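Local coordinates for SusD superfamily protein (Bacteroides thetaiotaomicron, PDB 3MCX), which is of unknown function but, as a SusD-family protein of the outer membrane, probably binds glycans at the cell surface for uptake by a partner transporter, at residues Gly65-Tyr71 with Asp80-Ile84; Asp304-Arg309 with Arg388-Gln394. One frame throughout, in Å; residues are numbered along the deposited sequence. Where two conformers were deposited one is given.

Contact 1: Gly65-Tyr71 with Asp80-Ile84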
loop_
_atom_site.group_PDB
_atom_site.type_symbol
_atom_site.label_atom_id
_atom_site.label_comp_id
_atom_site.label_asym_id
_atom_site.label_seq_id
_atom_site.Cartn_x
_atom_site.Cartn_y
_atom_site.Cartn_z
ATOM N N GLY A 65 -9.567 -18.970 3.585
ATOM C CA GLY A 65 -10.794 -18.176 3.602
ATOM C C GLY A 65 -10.910 -17.265 4.810
ATOM O O GLY A 65 -11.961 -16.651 4.982
ATOM N N LYS A 66 -9.847 -17.196 5.615
ATOM C CA LYS A 66 -9.828 -16.403 6.841
ATOM C C LYS A 66 -8.656 -15.428 6.786
ATOM O O LYS A 66 -7.808 -15.494 5.887
ATOM C CB LYS A 66 -9.810 -17.327 8.069
ATOM C CG LYS A 66 -11.075 -18.197 8.215
ATOM C CD LYS A 66 -12.301 -17.412 8.714
ATOM C CE LYS A 66 -13.578 -18.246 8.753
ATOM N NZ LYS A 66 -14.199 -18.272 7.399
ATOM N N ARG A 67 -8.607 -14.499 7.719
ATOM C CA ARG A 67 -7.763 -13.328 7.539
ATOM C C ARG A 67 -6.284 -13.577 7.805
ATOM O O ARG A 67 -5.894 -14.316 8.734
ATOM C CB ARG A 67 -8.255 -12.143 8.372
ATOM C CG ARG A 67 -8.023 -12.228 9.863
ATOM C CD ARG A 67 -8.617 -10.979 10.609
ATOM N NE ARG A 67 -10.063 -11.097 10.625
ATOM C CZ ARG A 67 -10.797 -11.697 11.546
ATOM N NH1 ARG A 67 -10.262 -12.110 12.703
ATOM N NH2 ARG A 67 -12.090 -11.866 11.345
ATOM N N VAL A 68 -5.490 -12.972 6.927
ATOM C CA VAL A 68 -4.039 -12.811 7.033
ATOM C C VAL A 68 -3.227 -14.075 6.738
ATOM O O VAL A 68 -2.317 -14.081 5.866
ATOM C CB VAL A 68 -3.576 -12.198 8.379
ATOM C CG1 VAL A 68 -2.027 -12.035 8.381
ATOM C CG2 VAL A 68 -4.236 -10.827 8.638
ATOM N N SER A 69 -3.526 -15.152 7.428
ATOM C CA SER A 69 -2.649 -16.304 7.377
ATOM C C SER A 69 -2.441 -16.913 5.976
ATOM O O SER A 69 -1.333 -17.363 5.696
ATOM C CB SER A 69 -2.973 -17.360 8.450
ATOM O OG SER A 69 -4.246 -17.960 8.296
ATOM N N PRO A 70 -3.466 -16.983 5.117
ATOM C CA PRO A 70 -3.182 -17.560 3.803
ATOM C C PRO A 70 -2.200 -16.750 2.970
ATOM O O PRO A 70 -1.486 -17.332 2.144
ATOM C CB PRO A 70 -4.565 -17.592 3.145
ATOM C CG PRO A 70 -5.551 -17.672 4.322
ATOM C CD PRO A 70 -4.918 -16.751 5.309
ATOM N N TYR A 71 -2.183 -15.424 3.132
ATOM C CA TYR A 71 -1.155 -14.584 2.525
ATOM C C TYR A 71 0.218 -14.838 3.168
ATOM O O TYR A 71 1.225 -15.109 2.488
ATOM C CB TYR A 71 -1.493 -13.132 2.684
ATOM C CG TYR A 71 -2.702 -12.618 1.932
ATOM C CD1 TYR A 71 -3.054 -13.061 0.677
ATOM C CD2 TYR A 71 -3.433 -11.581 2.456
ATOM C CE1 TYR A 71 -4.141 -12.497 -0.016
ATOM C CE2 TYR A 71 -4.529 -11.005 1.770
ATOM C CZ TYR A 71 -4.861 -11.453 0.546
ATOM O OH TYR A 71 -5.934 -10.886 -0.078
ATOM N N ASP A 80 -10.292 -18.889 -2.625
ATOM C CA ASP A 80 -10.431 -18.154 -1.354
ATOM C C ASP A 80 -11.286 -16.899 -1.555
ATOM O O ASP A 80 -10.889 -15.966 -2.255
ATOM C CB ASP A 80 -9.045 -17.831 -0.827
ATOM C CG ASP A 80 -9.032 -17.357 0.611
ATOM O OD1 ASP A 80 -9.886 -16.482 0.932
ATOM O OD2 ASP A 80 -8.149 -17.809 1.393
ATOM N N ASN A 81 -12.475 -16.877 -0.967
ATOM C CA ASN A 81 -13.356 -15.752 -1.195
ATOM C C ASN A 81 -12.839 -14.465 -0.558
ATOM O O ASN A 81 -12.770 -13.427 -1.196
ATOM C CB ASN A 81 -14.758 -16.056 -0.692
ATOM C CG ASN A 81 -15.741 -14.973 -1.073
ATOM O OD1 ASN A 81 -16.057 -14.809 -2.269
ATOM N ND2 ASN A 81 -16.232 -14.231 -0.079
ATOM N N LEU A 82 -12.490 -14.540 0.725
ATOM C CA LEU A 82 -12.003 -13.389 1.432
ATOM C C LEU A 82 -10.750 -12.793 0.821
ATOM O O LEU A 82 -10.592 -11.565 0.755
ATOM C CB LEU A 82 -11.770 -13.726 2.901
ATOM C CG LEU A 82 -11.446 -12.560 3.821
ATOM C CD1 LEU A 82 -12.705 -11.773 4.175
ATOM C CD2 LEU A 82 -10.735 -13.028 5.120
ATOM N N ASN A 83 -9.843 -13.661 0.381
ATOM C CA ASN A 83 -8.509 -13.209 0.040
ATOM C C ASN A 83 -8.179 -13.128 -1.423
ATOM O O ASN A 83 -7.165 -12.536 -1.784
ATOM C CB ASN A 83 -7.522 -14.120 0.751
ATOM C CG ASN A 83 -7.655 -14.026 2.262
ATOM O OD1 ASN A 83 -7.732 -12.915 2.782
ATOM N ND2 ASN A 83 -7.682 -15.157 2.956
ATOM N N ILE A 84 -9.014 -13.705 -2.264
ATOM C CA ILE A 84 -8.778 -13.719 -3.715
ATOM C C ILE A 84 -9.986 -13.205 -4.483
ATOM O O ILE A 84 -9.860 -12.218 -5.225
ATOM C CB ILE A 84 -8.379 -15.122 -4.184
ATOM C CG1 ILE A 84 -7.032 -15.568 -3.585
ATOM C CG2 ILE A 84 -8.336 -15.228 -5.723
ATOM C CD1 ILE A 84 -5.814 -14.723 -3.998
HETATM O O HOH W 1 -6.520 -11.524 4.803
#
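Three direct hydrogen bonds cross this contact, each to D80 or N83 at the start of helix 81-106. The carboxylate of D80 is split between two tasks. OD1 accepts from the backbone N of N83 at 2.9 Å, so that D80 is the N-cap of the helix, while OD2 takes the amide N of G65 at 2.9 Å with an N-H...O angle of 147°. At a phi of 83° G65 takes a left-handed conformation, easy for glycine, as its N is turned to D80. The side chain of N83 lies beside it: ND2 gives to D80 OD2 at 3.1 Å and to the carbonyl O of K66 at 3.0 Å, the latter nearly straight at 167°. Tyrosine closes the far end, Y71 OH donating to N83 O at 2.7 Å; the same hydroxyl is bonded to N44 of helix 44-51.

The motif is thus an Asp-capped helix N-terminus held against the loop that leads into the short helix 69-72, the two ends being joined by an eight-residue connection. A water extends the polar set, accepting from V68 N at 2.8 Å and donating to N83 OD1 at 2.7 Å.

Van der Waals packing fills in around these bonds. L82 CB lies 3.6 Å from G65 O, and its CD2 reaches K66 C at 3.6 Å and the CB of R67 at 4.2 Å, whereas the guanidinium of R67 leads off to a salt bridge with E274. P70 CG sits 3.6 Å from N83 ND2, and N83 lays its carboxamide over one face of the Y71 ring.

Contact 2: Asp304-Arg309 with Arg388-Gln394. With ZN (zinc ion), chain F.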
loop_
_atom_site.group_PDB
_atom_site.type_symbol
_atom_site.label_atom_id
_atom_site.label_comp_id
_atom_site.label_asym_id
_atom_site.label_seq_id
_atom_site.Cartn_x
_atom_site.Cartn_y
_atom_site.Cartn_z
ATOM N N ASP A 304 18.862 0.707 16.917
ATOM C CA ASP A 304 19.025 2.083 17.406
ATOM C C ASP A 304 18.040 2.352 18.546
ATOM O O ASP A 304 16.861 2.588 18.293
ATOM C CB ASP A 304 18.862 3.109 16.256
ATOM C CG ASP A 304 19.005 4.552 16.730
ATOM O OD1 ASP A 304 19.349 4.763 17.915
ATOM O OD2 ASP A 304 18.746 5.465 15.906
ATOM N N PRO A 305 18.516 2.309 19.799
ATOM C CA PRO A 305 17.615 2.567 20.931
ATOM C C PRO A 305 17.046 3.985 21.013
ATOM O O PRO A 305 16.060 4.179 21.741
ATOM C CB PRO A 305 18.474 2.273 22.168
ATOM C CG PRO A 305 19.728 1.718 21.692
ATOM C CD PRO A 305 19.850 1.855 20.229
ATOM N N LYS A 306 17.624 4.944 20.269
ATOM C CA LYS A 306 17.165 6.344 20.287
ATOM C C LYS A 306 16.087 6.627 19.228
ATOM O O LYS A 306 15.636 7.767 19.073
ATOM C CB LYS A 306 18.355 7.292 20.022
ATOM C CG LYS A 306 19.547 7.115 20.970
ATOM C CD LYS A 306 19.165 7.337 22.380
ATOM C CE LYS A 306 20.422 7.382 23.251
ATOM N NZ LYS A 306 20.090 7.558 24.686
ATOM N N ASP A 307 15.696 5.604 18.485
ATOM C CA ASP A 307 14.749 5.737 17.402
ATOM C C ASP A 307 13.346 6.083 17.971
ATOM O O ASP A 307 12.807 5.368 18.817
ATOM C CB ASP A 307 14.715 4.432 16.617
ATOM C CG ASP A 307 14.054 4.568 15.278
ATOM O OD1 ASP A 307 12.939 5.158 15.161
ATOM O OD2 ASP A 307 14.609 4.017 14.289
ATOM N N VAL A 308 12.754 7.173 17.499
ATOM C CA VAL A 308 11.412 7.559 17.966
ATOM C C VAL A 308 10.357 6.495 17.645
ATOM O O VAL A 308 9.349 6.420 18.345
ATOM C CB VAL A 308 10.986 8.916 17.352
ATOM C CG1 VAL A 308 10.700 8.814 15.876
ATOM C CG2 VAL A 308 9.777 9.540 18.148
ATOM N N ARG A 309 10.574 5.667 16.621
ATOM C CA ARG A 309 9.571 4.682 16.187
ATOM C C ARG A 309 9.349 3.550 17.209
ATOM O O ARG A 309 8.367 2.810 17.090
ATOM C CB ARG A 309 9.933 4.182 14.779
ATOM C CG ARG A 309 9.739 5.293 13.767
ATOM C CD ARG A 309 10.438 5.070 12.443
ATOM N NE ARG A 309 11.892 5.091 12.575
ATOM C CZ ARG A 309 12.734 5.285 11.569
ATOM N NH1 ARG A 309 12.293 5.549 10.341
ATOM N NH2 ARG A 309 14.027 5.203 11.782
ATOM N N ARG A 388 14.152 10.993 12.974
ATOM C CA ARG A 388 13.680 9.773 13.625
ATOM C C ARG A 388 14.596 9.281 14.746
ATOM O O ARG A 388 14.247 8.356 15.485
ATOM C CB ARG A 388 13.467 8.665 12.586
ATOM C CG ARG A 388 12.477 9.023 11.499
ATOM C CD ARG A 388 11.068 9.152 12.013
ATOM N NE ARG A 388 10.225 9.419 10.890
ATOM C CZ ARG A 388 9.818 10.626 10.511
ATOM N NH1 ARG A 388 10.127 11.691 11.210
ATOM N NH2 ARG A 388 9.067 10.704 9.417
ATOM N N THR A 389 15.782 9.852 14.842
ATOM C CA THR A 389 16.716 9.488 15.902
ATOM C C THR A 389 17.528 10.685 16.344
ATOM O O THR A 389 17.715 11.631 15.586
ATOM C CB THR A 389 17.658 8.336 15.466
ATOM O OG1 THR A 389 18.503 7.965 16.562
ATOM C CG2 THR A 389 18.528 8.744 14.260
ATOM N N THR A 390 18.014 10.649 17.575
ATOM C CA THR A 390 18.960 11.660 18.044
ATOM C C THR A 390 20.426 11.257 17.876
ATOM O O THR A 390 21.312 12.033 18.187
ATOM C CB THR A 390 18.732 11.985 19.520
ATOM O OG1 THR A 390 18.719 10.758 20.261
ATOM C CG2 THR A 390 17.389 12.705 19.700
ATOM N N ASP A 391 20.661 10.036 17.395
ATOM C CA ASP A 391 22.031 9.544 17.223
ATOM C C ASP A 391 22.501 10.029 15.836
ATOM O O ASP A 391 22.103 9.488 14.821
ATOM C CB ASP A 391 22.008 8.009 17.273
ATOM C CG ASP A 391 23.384 7.393 17.080
ATOM O OD1 ASP A 391 24.389 8.132 16.939
ATOM O OD2 ASP A 391 23.426 6.150 16.998
ATOM N N THR A 392 23.366 11.040 15.830
ATOM C CA THR A 392 23.813 11.667 14.567
ATOM C C THR A 392 24.633 10.736 13.671
ATOM O O THR A 392 24.591 10.865 12.433
ATOM C CB THR A 392 24.634 12.931 14.831
ATOM O OG1 THR A 392 25.841 12.592 15.518
ATOM C CG2 THR A 392 23.831 13.937 15.658
ATOM N N SER A 393 25.317 9.761 14.277
ATOM C CA SER A 393 26.090 8.784 13.509
ATOM C C SER A 393 25.232 7.857 12.676
ATOM O O SER A 393 25.766 7.134 11.839
ATOM C CB SER A 393 27.011 7.953 14.428
ATOM O OG SER A 393 26.242 7.042 15.196
ATOM N N GLN A 394 23.910 7.854 12.882
ATOM C CA GLN A 394 23.008 7.066 12.023
ATOM C C GLN A 394 22.879 7.651 10.642
ATOM O O GLN A 394 22.531 6.933 9.704
ATOM C CB GLN A 394 21.608 6.915 12.633
ATOM C CG GLN A 394 21.618 6.172 13.958
ATOM C CD GLN A 394 21.961 4.699 13.810
ATOM O OE1 GLN A 394 21.633 4.088 12.795
ATOM N NE2 GLN A 394 22.664 4.143 14.816
HETATM ZN ZN ZN F . 26.368 7.658 17.421
HETATM O O HOH W 2 21.925 4.590 18.601
HETATM O O HOH W 3 25.904 5.468 17.702
HETATM O O HOH W 4 26.631 9.796 17.124
HETATM O O HOH W 5 28.402 7.440 17.526
HETATM O O HOH W 6 26.265 8.134 19.480
#
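This is a polar loop-to-loop contact near the periphery of the SusD-family fold, about 26 Å between its centre and that of the chain. It joins the turn after helix 295-301 to the loop between helices 374-385 and 403-414. One backbone bond fixes the register, V308 N to R388 O at 2.8 Å and 166°; a CA-H...O contact from D307 CA to the same R388 O, at 3.3 Å, accompanies it.

The second anchor is T389 OG1, which donates to D304 OD2 at 2.6 Å and accepts from D391 N at 3.1 Å, an ST turn. D304 opens a type I turn to D307 and forms an Asx turn through OD1 and K306 N at 2.9 Å. K306 CB packs 3.5 Å from OG1 of both T389 and T390. Deeper in, R388 CB lies over one face of the R309 guanidinium; the nearby positive charges, R309 NH1 and R388 NE at 4.4 Å, share E413 of helix 403-414 as a salt-bridge partner, and D307 also pairs with R309.

Zinc is held by D391 OD1 at 2.1 Å, S393 OG at 2.3 Å and four waters. D391 OD2 stands 4.4 Å from D304 OD1, and one water donating to both at 2.7 Å bridges the two acids. With two protein ligands and four waters the ion is six-coordinate and largely hydrated, and D391 serves both the metal, through OD1, and the water link to D304, through OD2.

How the contacts relate
The contacts are independent: they follow one another along the chain, their centres lie about 37 Å apart and their nearest atoms about 20 Å. Contact 1 is local, with eight residues between its segments, and its centre is about 17 Å from that of the chain; contact 2 spans 78 intervening residues and its centre lies farther out, at about 26 Å, though six of its ten touching residues are buried against four of eight in contact 1. They share no helix. Contact 1 sets a helix N-terminus, capped by its own D80, against a loop through amides, a tyrosine hydroxyl and that one carboxylate. Contact 2 joins two loops and concentrates charge, with acids, arginines and a metal ion.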